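Long-range contacts in homoprotocatechuate 2,3-dioxygenase (Brevibacterium fuscum, PDB 4Z6M), which probably catalyses the iron(II)-dependent extradiol cleavage of the aromatic ring of homoprotocatechuate, with incorporation of molecular oxygen: residues A[6-11]-A[91-96]; A[110-115]-A[130-135]; A[151-156]-A[213-218]; A[161-166]-A[322-327]. The protein carries 1 engineered substitution. All blocks are in the same frame, centred on the assembly; numbering follows the deposited sequence.

Contact 1. Residues A[6-11]-A[91-96]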
loop_
_atom_site.group_PDB
_atom_site.type_symbol
_atom_site.label_atom_id
_atom_site.label_comp_id
_atom_site.label_asym_id
_atom_site.label_seq_id
_atom_site.Cartn_x
_atom_site.Cartn_y
_atom_site.Cartn_z
ATOM N N PRO A 6 -24.847 37.670 14.017
ATOM C CA PRO A 6 -23.906 38.566 14.684
ATOM C C PRO A 6 -22.838 37.815 15.469
ATOM O O PRO A 6 -23.056 36.680 15.895
ATOM C CB PRO A 6 -24.795 39.374 15.640
ATOM C CG PRO A 6 -25.936 38.456 15.931
ATOM C CD PRO A 6 -26.183 37.716 14.641
ATOM N N LYS A 7 -21.685 38.448 15.647
ATOM C CA LYS A 7 -20.629 37.923 16.503
ATOM C C LYS A 7 -20.948 38.255 17.956
ATOM O O LYS A 7 -21.010 39.440 18.312
ATOM C CB LYS A 7 -19.287 38.545 16.123
ATOM C CG LYS A 7 -18.121 38.020 16.944
ATOM C CD LYS A 7 -16.802 38.634 16.511
ATOM C CE LYS A 7 -15.713 38.284 17.507
ATOM N NZ LYS A 7 -14.363 38.737 17.071
ATOM N N PRO A 8 -21.113 37.229 18.810
ATOM C CA PRO A 8 -21.377 37.524 20.217
ATOM C C PRO A 8 -20.263 38.305 20.903
ATOM O O PRO A 8 -19.095 38.215 20.515
ATOM C CB PRO A 8 -21.551 36.143 20.846
ATOM C CG PRO A 8 -21.998 35.271 19.713
ATOM C CD PRO A 8 -21.217 35.786 18.527
ATOM N N VAL A 9 -20.616 39.054 21.941
ATOM C CA VAL A 9 -19.606 39.555 22.867
ATOM C C VAL A 9 -18.991 38.400 23.679
ATOM O O VAL A 9 -17.801 38.385 23.933
ATOM C CB VAL A 9 -20.190 40.656 23.785
ATOM C CG1 VAL A 9 -19.182 41.092 24.846
ATOM C CG2 VAL A 9 -20.603 41.841 22.928
ATOM N N ALA A 10 -19.817 37.442 24.077
ATOM C CA ALA A 10 -19.357 36.290 24.856
ATOM C C ALA A 10 -18.296 35.497 24.079
ATOM O O ALA A 10 -18.443 35.315 22.878
ATOM C CB ALA A 10 -20.545 35.400 25.162
ATOM N N PRO A 11 -17.236 35.018 24.762
ATOM C CA PRO A 11 -16.193 34.284 24.023
ATOM C C PRO A 11 -16.668 32.924 23.507
ATOM O O PRO A 11 -17.457 32.248 24.159
ATOM C CB PRO A 11 -15.103 34.078 25.072
ATOM C CG PRO A 11 -15.848 34.035 26.361
ATOM C CD PRO A 11 -16.896 35.115 26.194
ATOM N N GLU A 91 -22.746 27.524 26.240
ATOM C CA GLU A 91 -24.112 27.870 26.620
ATOM C C GLU A 91 -24.331 29.385 26.532
ATOM O O GLU A 91 -25.307 29.838 25.956
ATOM C CB GLU A 91 -24.407 27.360 28.026
ATOM C CG GLU A 91 -25.840 27.520 28.472
ATOM C CD GLU A 91 -26.107 26.786 29.776
ATOM O OE1 GLU A 91 -25.227 26.800 30.660
ATOM O OE2 GLU A 91 -27.191 26.208 29.919
ATOM N N ALA A 92 -23.407 30.165 27.092
ATOM C CA ALA A 92 -23.496 31.631 27.053
ATOM C C ALA A 92 -23.450 32.167 25.623
ATOM O O ALA A 92 -24.159 33.107 25.278
ATOM C CB ALA A 92 -22.372 32.266 27.875
ATOM N N TYR A 93 -22.617 31.554 24.799
ATOM C CA TYR A 93 -22.444 31.983 23.413
ATOM C C TYR A 93 -23.737 31.785 22.620
ATOM O O TYR A 93 -24.231 32.713 21.965
ATOM C CB TYR A 93 -21.297 31.198 22.798
ATOM C CG TYR A 93 -20.809 31.681 21.454
ATOM C CD1 TYR A 93 -19.792 32.622 21.374
ATOM C CD2 TYR A 93 -21.281 31.122 20.268
ATOM C CE1 TYR A 93 -19.279 33.035 20.159
ATOM C CE2 TYR A 93 -20.794 31.557 19.041
ATOM C CZ TYR A 93 -19.783 32.495 18.994
ATOM O OH TYR A 93 -19.267 32.913 17.788
ATOM N N TYR A 94 -24.316 30.596 22.711
ATOM C CA TYR A 94 -25.529 30.305 21.970
ATOM C C TYR A 94 -26.765 31.015 22.536
ATOM O O TYR A 94 -27.663 31.367 21.780
ATOM C CB TYR A 94 -25.746 28.798 21.829
ATOM C CG TYR A 94 -24.871 28.219 20.719
ATOM C CD1 TYR A 94 -25.264 28.320 19.390
ATOM C CD2 TYR A 94 -23.619 27.660 20.993
ATOM C CE1 TYR A 94 -24.466 27.832 18.371
ATOM C CE2 TYR A 94 -22.821 27.175 19.982
ATOM C CZ TYR A 94 -23.247 27.250 18.683
ATOM O OH TYR A 94 -22.429 26.746 17.704
ATOM N N GLN A 95 -26.783 31.265 23.845
ATOM C CA GLN A 95 -27.849 32.081 24.423
ATOM C C GLN A 95 -27.771 33.510 23.896
ATOM O O GLN A 95 -28.797 34.105 23.566
ATOM C CB GLN A 95 -27.833 32.004 25.948
ATOM C CG GLN A 95 -28.391 30.664 26.403
ATOM C CD GLN A 95 -28.305 30.432 27.903
ATOM O OE1 GLN A 95 -27.522 31.076 28.618
ATOM N NE2 GLN A 95 -29.101 29.484 28.387
ATOM N N GLU A 96 -26.556 34.040 23.753
ATOM C CA GLU A 96 -26.409 35.367 23.166
ATOM C C GLU A 96 -26.850 35.424 21.704
ATOM O O GLU A 96 -27.420 36.430 21.271
ATOM C CB GLU A 96 -24.997 35.910 23.328
ATOM C CG GLU A 96 -24.915 37.368 22.892
ATOM C CD GLU A 96 -23.570 38.012 23.105
ATOM O OE1 GLU A 96 -22.767 37.498 23.922
ATOM O OE2 GLU A 96 -23.333 39.057 22.436
#
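Tyr93 and Glu96, about one turn apart on helix 84-96, receive the N-terminal loop in two different ways: the tyrosine offers a ring face to Pro8, the glutamate a carboxylate to the backbone beyond it. The pyrrolidine crosses the Tyr93 side chain at about a right angle and sets its CG over one face of the ring, 3.6 Å from the centroid and 16° off the normal, which makes a proline-aromatic CH-pi contact. CG is shifted toward the rim, nearest to Tyr93 CE1 at 3.5 Å, while CD of Pro8 lies 3.6 Å from the Tyr93 OH. At the edge of the same ring, near its plane, the carbonyl O of Ala10 stands 3.4 Å from CD1. These contacts lay residues 6-11, which have no regular structure, against the last turns of the helix linking strands 73-81 and 101-104 in a vicinal oxygen chelate (glyoxalase-like) fold. Leu173 and Asp172 also touch the Tyr93 side chain, so the loop, this helix and the end of helix 163-172 come together here. Glu96 reaches out with CG anti to its backbone N (chi1 -172°) and an extended chain beyond. Its two oxygens take successive amides: Val9 N donates to OE2 at 2.8 Å, and Ala10 N to OE1 at 3.0 Å with 163° at the hydrogen. Both donors come from the syn side, somewhat out of the carboxylate plane. Apolar atoms line the grip, with Pro8 CB 3.6 Å from Glu96 CD and Ala10 CB 3.3 Å from Glu96 OE1.

Contact 2. Residues A[110-115]-A[130-135]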
loop_
_atom_site.group_PDB
_atom_site.type_symbol
_atom_site.label_atom_id
_atom_site.label_comp_id
_atom_site.label_asym_id
_atom_site.label_seq_id
_atom_site.Cartn_x
_atom_site.Cartn_y
_atom_site.Cartn_z
ATOM N N LYS A 110 -25.061 7.691 26.619
ATOM C CA LYS A 110 -24.112 7.013 27.500
ATOM C C LYS A 110 -22.673 7.397 27.141
ATOM O O LYS A 110 -22.337 7.586 25.960
ATOM C CB LYS A 110 -24.295 5.508 27.393
ATOM C CG LYS A 110 -25.563 5.021 28.039
ATOM C CD LYS A 110 -25.679 3.507 27.950
ATOM C CE LYS A 110 -26.890 2.977 28.710
ATOM N NZ LYS A 110 -28.162 3.676 28.354
ATOM N N GLY A 111 -21.823 7.528 28.161
ATOM C CA GLY A 111 -20.400 7.762 27.941
ATOM C C GLY A 111 -20.034 9.205 27.692
ATOM O O GLY A 111 -18.864 9.498 27.465
ATOM N N ILE A 112 -21.030 10.105 27.737
ATOM C CA ILE A 112 -20.810 11.536 27.761
ATOM C C ILE A 112 -21.382 12.111 29.042
ATOM O O ILE A 112 -22.474 11.719 29.461
ATOM C CB ILE A 112 -21.471 12.221 26.551
ATOM C CG1 ILE A 112 -21.036 11.554 25.243
ATOM C CG2 ILE A 112 -21.158 13.711 26.571
ATOM C CD1 ILE A 112 -19.618 11.883 24.825
ATOM N N GLY A 113 -20.608 13.004 29.653
ATOM C CA GLY A 113 -20.991 13.727 30.854
ATOM C C GLY A 113 -21.680 15.045 30.523
ATOM O O GLY A 113 -22.481 15.112 29.598
ATOM N N ASP A 114 -21.351 16.091 31.278
ATOM C CA ASP A 114 -22.003 17.389 31.155
ATOM C C ASP A 114 -21.961 17.838 29.691
ATOM O O ASP A 114 -20.897 17.905 29.077
ATOM C CB ASP A 114 -21.302 18.368 32.104
ATOM C CG ASP A 114 -21.828 19.776 32.008
ATOM O OD1 ASP A 114 -23.052 19.945 31.876
ATOM O OD2 ASP A 114 -20.994 20.723 32.078
ATOM N N ALA A 115 -23.136 18.102 29.126
ATOM C CA ALA A 115 -23.249 18.345 27.689
ATOM C C ALA A 115 -24.291 19.409 27.404
ATOM O O ALA A 115 -25.324 19.463 28.065
ATOM C CB ALA A 115 -23.593 17.072 26.939
ATOM N N PHE A 130 -17.188 18.226 27.306
ATOM C CA PHE A 130 -15.820 17.839 27.666
ATOM C C PHE A 130 -15.773 16.415 28.249
ATOM O O PHE A 130 -15.018 15.559 27.758
ATOM C CB PHE A 130 -15.190 18.818 28.657
ATOM C CG PHE A 130 -13.888 18.326 29.191
ATOM C CD1 PHE A 130 -12.743 18.436 28.432
ATOM C CD2 PHE A 130 -13.836 17.652 30.405
ATOM C CE1 PHE A 130 -11.550 17.925 28.899
ATOM C CE2 PHE A 130 -12.650 17.158 30.886
ATOM C CZ PHE A 130 -11.508 17.285 30.129
ATOM N N GLU A 131 -16.582 16.149 29.278
ATOM C CA GLU A 131 -16.517 14.876 30.000
ATOM C C GLU A 131 -16.962 13.709 29.124
ATOM O O GLU A 131 -18.017 13.740 28.513
ATOM C CB GLU A 131 -17.413 14.903 31.255
ATOM C CG GLU A 131 -17.095 15.997 32.273
ATOM C CD GLU A 131 -18.092 16.119 33.426
ATOM O OE1 GLU A 131 -19.283 15.656 33.362
ATOM O OE2 GLU A 131 -17.642 16.723 34.430
ATOM N N THR A 132 -16.135 12.660 29.096
ATOM C CA THR A 132 -16.459 11.438 28.387
ATOM C C THR A 132 -15.738 10.254 29.037
ATOM O O THR A 132 -14.619 10.396 29.545
ATOM C CB THR A 132 -16.148 11.539 26.870
ATOM O OG1 THR A 132 -16.476 10.296 26.218
ATOM C CG2 THR A 132 -14.704 11.878 26.617
ATOM N N THR A 133 -16.397 9.103 29.042
ATOM C CA THR A 133 -15.822 7.890 29.592
ATOM C C THR A 133 -14.729 7.379 28.655
ATOM O O THR A 133 -14.986 7.118 27.490
ATOM C CB THR A 133 -16.909 6.819 29.725
ATOM O OG1 THR A 133 -17.940 7.335 30.562
ATOM C CG2 THR A 133 -16.363 5.523 30.321
ATOM N N HIS A 134 -13.521 7.243 29.181
ATOM C CA HIS A 134 -12.429 6.659 28.413
ATOM C C HIS A 134 -12.608 5.168 28.315
ATOM O O HIS A 134 -13.030 4.522 29.282
ATOM C CB HIS A 134 -11.088 6.940 29.069
ATOM C CG HIS A 134 -10.697 8.371 29.057
ATOM N ND1 HIS A 134 -9.413 8.768 29.338
ATOM C CD2 HIS A 134 -11.417 9.503 28.864
ATOM C CE1 HIS A 134 -9.346 10.086 29.283
ATOM N NE2 HIS A 134 -10.554 10.556 29.016
ATOM N N VAL A 135 -12.242 4.626 27.158
ATOM C CA VAL A 135 -12.323 3.198 26.900
ATOM C C VAL A 135 -10.974 2.696 26.397
ATOM O O VAL A 135 -10.060 3.481 26.176
ATOM C CB VAL A 135 -13.439 2.891 25.893
ATOM C CG1 VAL A 135 -14.790 3.307 26.460
ATOM C CG2 VAL A 135 -13.195 3.564 24.555
HETATM O O HOH W 1 -18.419 18.204 29.871
#
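The carbonyl O of Gly111 takes two hydrogen bonds from across the contact. Thr132 OG1 donates at 2.8 Å, nearly along the C=O axis, and Thr133 N at 3.0 Å, from above the carbonyl plane. With OG1 anti to its own backbone N (chi1 179°), Thr132 holds the hydroxyl on the side where this carbonyl lies; Thr132 OG1 also has a weak hydrogen bond with His61 N. One step on, Gly113 N donates to Glu131 O at 2.9 Å, so Ile112 and Thr132 form a single beta bridge between segments running in roughly opposite directions. The extended Glu131 side chain reaches past Gly113, and its OE1 accepts from Asp114 N at 3.0 Å. That bond is almost straight at the hydrogen (175°) but meets the carboxylate from above its plane. A water closes the far end, donating to Asp114 O and accepting from Glu131 N.

Packing is modest. Gly113 has no side chain where Glu131 OE1 passes, 3.6 Å from its CA, and Ile112 CD1 rests 3.8 Å from Thr132 OG1, the two side chains crossing obliquely. Asp114 turns its carboxylate to Arg103 in a salt bridge, and His134 hydrogen-bonds to Asp279 of a second subunit.

The two segments continue the antiparallel strands 115-119 and 125-129 past the open end of their hairpin. Ile112 packs back on Phe129 of that pair, Asp114 touches Val87 of helix 84-96, and Phe130 packs on Pro84 of the same helix with Arg80 of strand 73-81 as its cation-pi partner.

Contact 3. Residues A[151-156]-A[213-218]; sequences VRLDHF and HHVAFS. With FE2 (Fe (II) ion), chain E.
His155 and Ala216 form the tight centre of this antiparallel strand pair: Ala216 CB sits over one face of the imidazole, 3.3 Å from its centroid and only 3.1 Å from CE1. A classic beta bulge lies here, with Asp154 and His155 both facing Ala216; Asp154 N donates to Ala216 O at 2.8 Å, while the bond from His155 N is long and weak. On the other side of the sheet, Leu153 CD1 packs over a face of Phe217 and against Val215 CG1.

At the Arg152-Ser218 end the backbone bonds are still short, but the side chains meet mainly through water. One water links Arg152 NE, Asp154 OD1 and Ser218 OG, a second joins Arg152 NH2 to Ser218 OG, and NH1 is salt-bridged to Glu57. Arg152 and Ser218 each have two conformers, so these links are less certain.

Toward His214, the imidazoles of His155 and His214 converge on the iron, each NE2 at 2.2 Å, meeting rim to rim with planes at 76°. His155 ND1 donates in its ring plane to the anti lone pair of Asp154 OD2 (2.7 Å), and His214 ND1 donates to His213 ND1 (2.8 Å), bonds that would hold both rings against rotation. Glu267 completes the facial triad of two histidines and one carboxylate. Three waters fill the remaining positions, each at 2.2 Å, which is consistent with a face left exchangeable for the catechol substrate and oxygen.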
loop_
_atom_site.group_PDB
_atom_site.type_symbol
_atom_site.label_atom_id
_atom_site.label_comp_id
_atom_site.label_asym_id
_atom_site.label_seq_id
_atom_site.Cartn_x
_atom_site.Cartn_y
_atom_site.Cartn_z
ATOM N N VAL A 151 -10.147 4.144 11.230
ATOM C CA VAL A 151 -9.211 4.431 12.325
ATOM C C VAL A 151 -9.537 5.672 13.151
ATOM O O VAL A 151 -9.189 5.714 14.325
ATOM C CB VAL A 151 -7.750 4.462 11.817
ATOM C CG1 VAL A 151 -7.406 3.150 11.132
ATOM C CG2 VAL A 151 -7.480 5.624 10.887
ATOM N N ARG A 152 -10.221 6.655 12.550
ATOM C CA ARG A 152 -10.586 7.895 13.244
ATOM C C ARG A 152 -11.909 8.390 12.695
ATOM O O ARG A 152 -12.244 8.105 11.539
ATOM C CB ARG A 152 -9.555 9.000 13.026
ATOM C CG ARG A 152 -8.222 8.795 13.716
ATOM C CD ARG A 152 -7.335 10.016 13.536
ATOM N NE ARG A 152 -6.954 10.173 12.135
ATOM C CZ ARG A 152 -5.993 9.477 11.538
ATOM N NH1 ARG A 152 -5.286 8.586 12.224
ATOM N NH2 ARG A 152 -5.717 9.682 10.252
ATOM N N LEU A 153 -12.641 9.152 13.501
ATOM C CA LEU A 153 -13.638 10.062 12.963
ATOM C C LEU A 153 -12.916 11.280 12.412
ATOM O O LEU A 153 -12.114 11.890 13.133
ATOM C CB LEU A 153 -14.588 10.506 14.070
ATOM C CG LEU A 153 -15.655 11.502 13.613
ATOM C CD1 LEU A 153 -16.621 10.852 12.653
ATOM C CD2 LEU A 153 -16.366 12.085 14.810
ATOM N N ASP A 154 -13.230 11.680 11.191
ATOM C CA ASP A 154 -12.571 12.861 10.624
ATOM C C ASP A 154 -13.395 14.144 10.566
ATOM O O ASP A 154 -12.880 15.208 10.959
ATOM C CB ASP A 154 -12.002 12.589 9.250
ATOM C CG ASP A 154 -11.063 13.713 8.817
ATOM O OD1 ASP A 154 -9.918 13.773 9.323
ATOM O OD2 ASP A 154 -11.502 14.579 8.036
ATOM N N HIS A 155 -14.637 14.089 10.088
ATOM C CA HIS A 155 -15.402 15.308 9.947
ATOM C C HIS A 155 -16.878 15.046 9.699
ATOM O O HIS A 155 -17.300 13.920 9.419
ATOM C CB HIS A 155 -14.846 16.181 8.789
ATOM C CG HIS A 155 -14.945 15.576 7.412
ATOM N ND1 HIS A 155 -13.920 14.855 6.841
ATOM C CD2 HIS A 155 -15.902 15.671 6.457
ATOM C CE1 HIS A 155 -14.257 14.518 5.606
ATOM N NE2 HIS A 155 -15.457 15.006 5.349
ATOM N N PHE A 156 -17.652 16.124 9.786
ATOM C CA PHE A 156 -19.019 16.189 9.322
ATOM C C PHE A 156 -19.095 17.064 8.089
ATOM O O PHE A 156 -18.212 17.888 7.837
ATOM C CB PHE A 156 -19.925 16.824 10.393
ATOM C CG PHE A 156 -19.754 16.244 11.783
ATOM C CD1 PHE A 156 -19.892 14.874 12.022
ATOM C CD2 PHE A 156 -19.468 17.080 12.854
ATOM C CE1 PHE A 156 -19.778 14.376 13.305
ATOM C CE2 PHE A 156 -19.348 16.576 14.134
ATOM C CZ PHE A 156 -19.493 15.233 14.345
ATOM N N HIS A 213 -25.047 16.127 5.176
ATOM C CA HIS A 213 -24.542 15.520 3.962
ATOM C C HIS A 213 -23.834 14.189 4.238
ATOM O O HIS A 213 -24.175 13.169 3.639
ATOM C CB HIS A 213 -23.621 16.456 3.182
ATOM C CG HIS A 213 -23.430 16.016 1.775
ATOM N ND1 HIS A 213 -22.599 14.976 1.425
ATOM C CD2 HIS A 213 -24.028 16.423 0.623
ATOM C CE1 HIS A 213 -22.688 14.762 0.132
ATOM N NE2 HIS A 213 -23.538 15.636 -0.381
ATOM N N HIS A 214 -22.864 14.197 5.153
ATOM C CA HIS A 214 -22.181 12.949 5.535
ATOM C C HIS A 214 -21.444 13.062 6.828
ATOM O O HIS A 214 -21.232 14.166 7.346
ATOM C CB HIS A 214 -21.233 12.463 4.432
ATOM C CG HIS A 214 -20.182 13.445 4.004
ATOM N ND1 HIS A 214 -20.359 14.313 2.948
ATOM C CD2 HIS A 214 -18.912 13.629 4.421
ATOM C CE1 HIS A 214 -19.237 14.997 2.747
ATOM N NE2 HIS A 214 -18.359 14.620 3.652
ATOM N N VAL A 215 -21.063 11.885 7.347
ATOM C CA VAL A 215 -20.062 11.748 8.391
ATOM C C VAL A 215 -18.894 11.025 7.739
ATOM O O VAL A 215 -19.109 10.062 7.005
ATOM C CB VAL A 215 -20.627 10.893 9.554
ATOM C CG1 VAL A 215 -19.587 10.713 10.641
ATOM C CG2 VAL A 215 -21.892 11.522 10.109
ATOM N N ALA A 216 -17.671 11.460 8.041
ATOM C CA ALA A 216 -16.468 10.884 7.456
ATOM C C ALA A 216 -15.566 10.233 8.481
ATOM O O ALA A 216 -15.274 10.832 9.520
ATOM C CB ALA A 216 -15.672 11.959 6.732
ATOM N N PHE A 217 -15.120 9.015 8.137
ATOM C CA PHE A 217 -14.123 8.290 8.899
ATOM C C PHE A 217 -12.857 8.134 8.072
ATOM O O PHE A 217 -12.913 8.005 6.861
ATOM C CB PHE A 217 -14.626 6.903 9.267
ATOM C CG PHE A 217 -15.711 6.912 10.294
ATOM C CD1 PHE A 217 -17.046 6.998 9.905
ATOM C CD2 PHE A 217 -15.398 6.816 11.647
ATOM C CE1 PHE A 217 -18.042 7.014 10.853
ATOM C CE2 PHE A 217 -16.403 6.829 12.597
ATOM C CZ PHE A 217 -17.718 6.936 12.189
ATOM N N SER A 218 -11.714 8.118 8.757
ATOM C CA SER A 218 -10.396 7.923 8.135
ATOM C C SER A 218 -9.991 6.460 8.098
ATOM O O SER A 218 -10.390 5.682 8.954
ATOM C CB SER A 218 -9.301 8.668 8.907
ATOM O OG SER A 218 -9.570 10.045 9.045
HETATM FE FE FE2 E . -16.230 15.116 3.274
HETATM O O HOH W 2 -7.203 11.019 7.638
HETATM O O HOH W 3 -9.119 12.093 11.273
HETATM O O HOH W 4 -14.226 15.211 2.478
HETATM O O HOH W 5 -16.379 17.252 3.545
HETATM O O HOH W 6 -16.803 15.487 1.172
#

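Contact 4. Residues A[161-166]-A[322-327]; sequences PDVPRG and IERTDD
Pro161 and Val163 flank the N-cap of helix 163-172, which follows strand 152-160 in the vicinal oxygen chelate fold, and there they meet Arg324 of the long loop before helix 329-333. The cap itself is Asp162, whose OD1 accepts from Arg165 N at 3.1 Å, approached from well above the carboxylate plane. Just ahead of it the Pro161 ring lies against the loop backbone: CB is 3.6 Å from Arg324 CA, and CG comes near the carbonyl O of Ile322. Asn208 OD1, beside the loop, accepts from the backbone N of Arg324.

Arg324 leaves its backbone with CG anti to N (chi1 178°) and stays extended as far as NE, passing the Pro161 carbonyl on its way. NH1 gives that Pro161 O a weak hydrogen bond, 2.9 Å long but bent to 125° at the hydrogen. The same oxygen also accepts from a water that in turn accepts from Thr325 N.

A second water ties the helix start to the loop. It accepts from Val163 N, in the first turn, and from Arg324 NH1, and it donates to Asp326 OD2. The helix N terminus and the guanidinium would tend to stabilise the Asp326 charge, despite the Asp162 carboxylate close by.

The guanidinium is held in place from several directions. NH2 reaches the backbone O of Thr188, and Asp326 CB lies 3.4 Å above the centre of one face. In its plane, Arg324 NE and NH2 grip a single atom side-on, the carbonyl O of Asp327, each at 2.9 Å.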
loop_
_atom_site.group_PDB
_atom_site.type_symbol
_atom_site.label_atom_id
_atom_site.label_comp_id
_atom_site.label_asym_id
_atom_site.label_seq_id
_atom_site.Cartn_x
_atom_site.Cartn_y
_atom_site.Cartn_z
ATOM N N PRO A 161 -28.362 26.404 2.856
ATOM C CA PRO A 161 -28.658 27.118 1.581
ATOM C C PRO A 161 -27.760 28.319 1.299
ATOM O O PRO A 161 -27.568 28.648 0.129
ATOM C CB PRO A 161 -30.124 27.534 1.735
ATOM C CG PRO A 161 -30.361 27.500 3.211
ATOM C CD PRO A 161 -29.512 26.396 3.768
ATOM N N ASP A 162 -27.248 28.981 2.342
ATOM C CA ASP A 162 -26.445 30.207 2.208
ATOM C C ASP A 162 -25.059 29.937 2.786
ATOM O O ASP A 162 -24.859 29.986 4.004
ATOM C CB ASP A 162 -27.156 31.353 2.963
ATOM C CG ASP A 162 -26.473 32.715 2.804
ATOM O OD1 ASP A 162 -25.252 32.777 2.494
ATOM O OD2 ASP A 162 -27.164 33.733 3.066
ATOM N N VAL A 163 -24.074 29.665 1.930
ATOM C CA VAL A 163 -22.769 29.243 2.453
ATOM C C VAL A 163 -22.018 30.391 3.138
ATOM O O VAL A 163 -21.515 30.200 4.229
ATOM C CB VAL A 163 -21.960 28.485 1.393
ATOM C CG1 VAL A 163 -20.582 28.115 1.930
ATOM C CG2 VAL A 163 -22.740 27.236 0.968
ATOM N N PRO A 164 -21.975 31.598 2.532
ATOM C CA PRO A 164 -21.294 32.684 3.214
ATOM C C PRO A 164 -21.852 32.999 4.599
ATOM O O PRO A 164 -21.084 33.301 5.522
ATOM C CB PRO A 164 -21.455 33.859 2.244
ATOM C CG PRO A 164 -21.529 33.188 0.909
ATOM C CD PRO A 164 -22.367 31.968 1.162
ATOM N N ARG A 165 -23.168 32.935 4.755
ATOM C CA ARG A 165 -23.783 33.207 6.048
ATOM C C ARG A 165 -23.322 32.193 7.089
ATOM O O ARG A 165 -22.955 32.558 8.216
ATOM C CB ARG A 165 -25.303 33.179 5.928
ATOM C CG ARG A 165 -26.046 33.461 7.229
ATOM C CD ARG A 165 -27.536 33.503 6.976
ATOM N NE ARG A 165 -28.259 33.935 8.175
ATOM C CZ ARG A 165 -28.946 33.139 8.993
ATOM N NH1 ARG A 165 -29.071 31.836 8.764
ATOM N NH2 ARG A 165 -29.536 33.670 10.059
ATOM N N GLY A 166 -23.323 30.921 6.704
ATOM C CA GLY A 166 -22.850 29.876 7.603
ATOM C C GLY A 166 -21.371 29.956 7.894
ATOM O O GLY A 166 -20.943 29.726 9.017
ATOM N N ILE A 322 -35.232 24.732 4.212
ATOM C CA ILE A 322 -35.250 25.984 3.493
ATOM C C ILE A 322 -34.500 25.824 2.192
ATOM O O ILE A 322 -33.377 25.327 2.175
ATOM C CB ILE A 322 -34.563 27.076 4.322
ATOM C CG1 ILE A 322 -35.261 27.242 5.676
ATOM C CG2 ILE A 322 -34.508 28.381 3.549
ATOM C CD1 ILE A 322 -36.755 27.499 5.594
ATOM N N GLU A 323 -35.095 26.289 1.109
ATOM C CA GLU A 323 -34.540 26.057 -0.217
ATOM C C GLU A 323 -33.408 27.038 -0.511
ATOM O O GLU A 323 -33.471 28.222 -0.174
ATOM C CB GLU A 323 -35.624 26.173 -1.282
ATOM C CG GLU A 323 -36.579 24.986 -1.280
ATOM C CD GLU A 323 -37.504 24.946 -2.489
ATOM O OE1 GLU A 323 -37.528 25.919 -3.302
ATOM O OE2 GLU A 323 -38.218 23.923 -2.624
ATOM N N ARG A 324 -32.355 26.509 -1.119
ATOM C CA ARG A 324 -31.300 27.323 -1.689
ATOM C C ARG A 324 -31.817 28.146 -2.870
ATOM O O ARG A 324 -32.463 27.618 -3.776
ATOM C CB ARG A 324 -30.141 26.438 -2.134
ATOM C CG ARG A 324 -28.990 27.203 -2.789
ATOM C CD ARG A 324 -27.820 26.260 -3.048
ATOM N NE ARG A 324 -26.688 26.840 -3.759
ATOM C CZ ARG A 324 -25.682 27.491 -3.189
ATOM N NH1 ARG A 324 -25.664 27.722 -1.882
ATOM N NH2 ARG A 324 -24.677 27.918 -3.959
ATOM N N THR A 325 -31.468 29.423 -2.870
ATOM C CA THR A 325 -31.757 30.320 -4.001
ATOM C C THR A 325 -30.531 30.667 -4.839
ATOM O O THR A 325 -30.672 31.024 -6.020
ATOM C CB THR A 325 -32.451 31.610 -3.504
ATOM O OG1 THR A 325 -31.635 32.292 -2.547
ATOM C CG2 THR A 325 -33.790 31.274 -2.865
ATOM N N ASP A 326 -29.348 30.588 -4.231
ATOM C CA ASP A 326 -28.089 30.704 -4.990
ATOM C C ASP A 326 -28.011 29.586 -6.038
ATOM O O ASP A 326 -28.699 28.559 -5.944
ATOM C CB ASP A 326 -26.869 30.622 -4.079
ATOM C CG ASP A 326 -26.625 31.875 -3.269
ATOM O OD1 ASP A 326 -27.277 32.917 -3.507
ATOM O OD2 ASP A 326 -25.737 31.799 -2.376
ATOM N N ASP A 327 -27.154 29.773 -7.042
ATOM C CA ASP A 327 -27.011 28.786 -8.102
ATOM C C ASP A 327 -26.615 27.390 -7.555
ATOM O O ASP A 327 -25.933 27.267 -6.521
ATOM C CB ASP A 327 -25.957 29.232 -9.130
ATOM C CG ASP A 327 -26.412 30.412 -9.994
ATOM O OD1 ASP A 327 -27.605 30.788 -9.977
ATOM O OD2 ASP A 327 -25.561 30.967 -10.709
HETATM O O HOH W 7 -29.217 30.365 -1.286
HETATM O O HOH W 8 -24.145 29.949 -1.012
#

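How the contacts relate
Contact 3 alone is deeply buried, near the centre of the folded chain, and it alone carries the metal chemistry; contacts 2 and 4 lie at the surface, and contact 1 is partly buried. None of the four touches another. Strand 152-160 of contact 3 runs on into helix 163-172, whose start belongs to contact 4, and the segments of these two contacts alternate along the chain. Residues 91-96 of contact 1 end helix 84-96, and Asp114 and Phe130 of contact 2 touch its start. Away from the core, a carboxylate takes backbone amides across contacts 1 and 2, whereas contact 4 is bridged by an arginine and waters. Of the outer three, contact 2 alone touches another subunit.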